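Long-range contact in threonine synthase (Brucella melitensis bv. 1, PDB 4F4F), which probably catalyses the pyridoxal phosphate-dependent conversion of O-phospho-L-homoserine and water to L-threonine and phosphate, the last step of threonine biosynthesis: residues Q47-R52 with G247-A252. Sequence-based numbering, arbitrary orientation.
Sequences QIRALR and GAPDRA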
loop_
_atom_site.group_PDB
_atom_site.type_symbol
_atom_site.label_atom_id
_atom_site.label_comp_id
_atom_site.label_asym_id
_atom_site.label_seq_id
_atom_site.Cartn_x
_atom_site.Cartn_y
_atom_site.Cartn_z
ATOM N N GLN A 47 -2.876 -25.808 -10.200
ATOM C CA GLN A 47 -1.920 -24.773 -10.526
ATOM C C GLN A 47 -1.394 -24.142 -9.239
ATOM O O GLN A 47 -0.248 -23.744 -9.195
ATOM C CB GLN A 47 -2.498 -23.695 -11.461
ATOM C CG GLN A 47 -2.550 -24.141 -12.900
ATOM C CD GLN A 47 -3.580 -23.443 -13.783
ATOM O OE1 GLN A 47 -4.458 -22.700 -13.334
ATOM N NE2 GLN A 47 -3.495 -23.750 -15.085
ATOM N N ILE A 48 -2.221 -24.072 -8.199
ATOM C CA ILE A 48 -1.745 -23.565 -6.906
ATOM C C ILE A 48 -0.859 -24.623 -6.233
ATOM O O ILE A 48 0.221 -24.301 -5.716
ATOM C CB ILE A 48 -2.907 -23.094 -5.984
ATOM C CG1 ILE A 48 -3.679 -21.928 -6.639
ATOM C CG2 ILE A 48 -2.370 -22.735 -4.598
ATOM C CD1 ILE A 48 -4.988 -21.589 -5.917
ATOM N N ARG A 49 -1.293 -25.885 -6.257
ATOM C CA ARG A 49 -0.427 -26.960 -5.733
ATOM C C ARG A 49 0.957 -26.934 -6.387
ATOM O O ARG A 49 1.968 -27.150 -5.713
ATOM C CB ARG A 49 -1.071 -28.323 -5.848
ATOM C CG ARG A 49 -2.236 -28.527 -4.879
ATOM C CD ARG A 49 -2.709 -29.966 -4.765
ATOM N NE ARG A 49 -4.047 -29.972 -4.190
ATOM C CZ ARG A 49 -5.175 -29.898 -4.906
ATOM N NH1 ARG A 49 -5.152 -29.898 -6.246
ATOM N NH2 ARG A 49 -6.364 -29.868 -4.288
ATOM N N ALA A 50 1.000 -26.585 -7.665
ATOM C CA ALA A 50 2.262 -26.526 -8.409
ATOM C C ALA A 50 3.214 -25.438 -7.907
ATOM O O ALA A 50 4.394 -25.496 -8.176
ATOM C CB ALA A 50 2.016 -26.391 -9.923
ATOM N N LEU A 51 2.709 -24.474 -7.149
ATOM C CA LEU A 51 3.540 -23.407 -6.555
ATOM C C LEU A 51 4.272 -23.837 -5.285
ATOM O O LEU A 51 5.157 -23.110 -4.794
ATOM C CB LEU A 51 2.663 -22.187 -6.244
ATOM C CG LEU A 51 2.028 -21.579 -7.493
ATOM C CD1 LEU A 51 1.156 -20.404 -7.113
ATOM C CD2 LEU A 51 3.060 -21.240 -8.559
ATOM N N ARG A 52 3.919 -25.018 -4.751
ATOM C CA ARG A 52 4.498 -25.471 -3.468
ATOM C C ARG A 52 6.000 -25.638 -3.595
ATOM O O ARG A 52 6.496 -26.193 -4.560
ATOM C CB ARG A 52 3.851 -26.763 -2.974
ATOM C CG ARG A 52 2.441 -26.551 -2.423
ATOM C CD ARG A 52 1.752 -27.887 -2.208
ATOM N NE ARG A 52 0.504 -27.703 -1.488
ATOM C CZ ARG A 52 -0.425 -28.628 -1.337
ATOM N NH1 ARG A 52 -0.284 -29.842 -1.860
ATOM N NH2 ARG A 52 -1.493 -28.344 -0.640
ATOM N N GLY A 247 -1.037 -24.527 3.557
ATOM C CA GLY A 247 -1.603 -25.679 2.922
ATOM C C GLY A 247 -2.514 -25.419 1.751
ATOM O O GLY A 247 -3.140 -26.367 1.226
ATOM N N ALA A 248 -2.551 -24.172 1.283
ATOM C CA ALA A 248 -3.294 -23.875 0.055
ATOM C C ALA A 248 -2.919 -24.834 -1.065
ATOM O O ALA A 248 -1.735 -25.178 -1.229
ATOM C CB ALA A 248 -3.081 -22.414 -0.377
ATOM N N PRO A 249 -3.904 -25.266 -1.874
ATOM C CA PRO A 249 -5.295 -24.876 -1.904
ATOM C C PRO A 249 -6.197 -25.837 -1.161
ATOM O O PRO A 249 -7.393 -25.729 -1.281
ATOM C CB PRO A 249 -5.639 -24.980 -3.396
ATOM C CG PRO A 249 -4.864 -26.142 -3.851
ATOM C CD PRO A 249 -3.591 -26.168 -2.987
ATOM N N ASP A 250 -5.632 -26.779 -0.424
ATOM C CA ASP A 250 -6.427 -27.831 0.201
ATOM C C ASP A 250 -7.159 -27.398 1.456
ATOM O O ASP A 250 -8.030 -28.115 1.942
ATOM C CB ASP A 250 -5.546 -29.035 0.486
ATOM C CG ASP A 250 -5.115 -29.700 -0.795
ATOM O OD1 ASP A 250 -5.989 -30.188 -1.508
ATOM O OD2 ASP A 250 -3.951 -29.656 -1.132
ATOM N N ARG A 251 -6.801 -26.262 2.015
ATOM C CA ARG A 251 -7.723 -25.660 2.960
ATOM C C ARG A 251 -7.735 -24.154 2.738
ATOM O O ARG A 251 -6.760 -23.578 2.269
ATOM C CB ARG A 251 -7.348 -26.032 4.389
ATOM C CG ARG A 251 -6.066 -25.458 4.879
ATOM C CD ARG A 251 -5.907 -25.771 6.342
ATOM N NE ARG A 251 -4.597 -25.405 6.821
ATOM C CZ ARG A 251 -4.297 -25.190 8.088
ATOM N NH1 ARG A 251 -3.068 -24.878 8.397
ATOM N NH2 ARG A 251 -5.213 -25.295 9.055
ATOM N N ALA A 252 -8.852 -23.539 3.067
ATOM C CA ALA A 252 -8.990 -22.101 2.940
ATOM C C ALA A 252 -8.263 -21.411 4.082
ATOM O O ALA A 252 -8.149 -21.953 5.197
ATOM C CB ALA A 252 -10.462 -21.745 2.964
HETATM O O HOH W 1 0.309 -25.606 0.264
#
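A three-residue salt-bridge network of Arg49, Arg52 and Asp250 ties helix 45-49 and the type I turn from Arg49 to Arg52, in the N-terminal region, to the loop between helix 236-245 and strand 253-258 of the PLP-dependent enzyme fold, away from the cofactor. Arg49 meets the carboxylate side-on: Arg49 NE donates to Asp250 OD2 on its syn lone pair (3.1 Å), Arg49 NH2 to Asp250 OD1 from above the carboxylate plane (2.8 Å, 163°). Arg49 NH1 forms a salt bridge with Glu46 OE2. Arg52, its chain extended from CG to NE, brings NH2 to the anti lone pair of Asp250 OD2 (2.8 Å), so two arginines share that oxygen. Arg52 NH2 also donates to Gly247 O (3.2 Å) from above the carbonyl plane; this oxygen also accepts Asp250 N, and Gly247 closes the preceding helix in a Schellman motif. The ring of Pro249, which follows a cis peptide bond, packs CD against Arg49 CG (3.3 Å) and sets CG over one face of the Arg49 guanidinium, toward its rim. Ile48 CG2 touches Pro249 CD and Ala248 CB. Direct bonds from Arg52 NE and NH2 to Ala248 O are weak; a water bridges, accepting from Arg52 NE (2.7 Å) and donating to Ala248 O (2.6 Å).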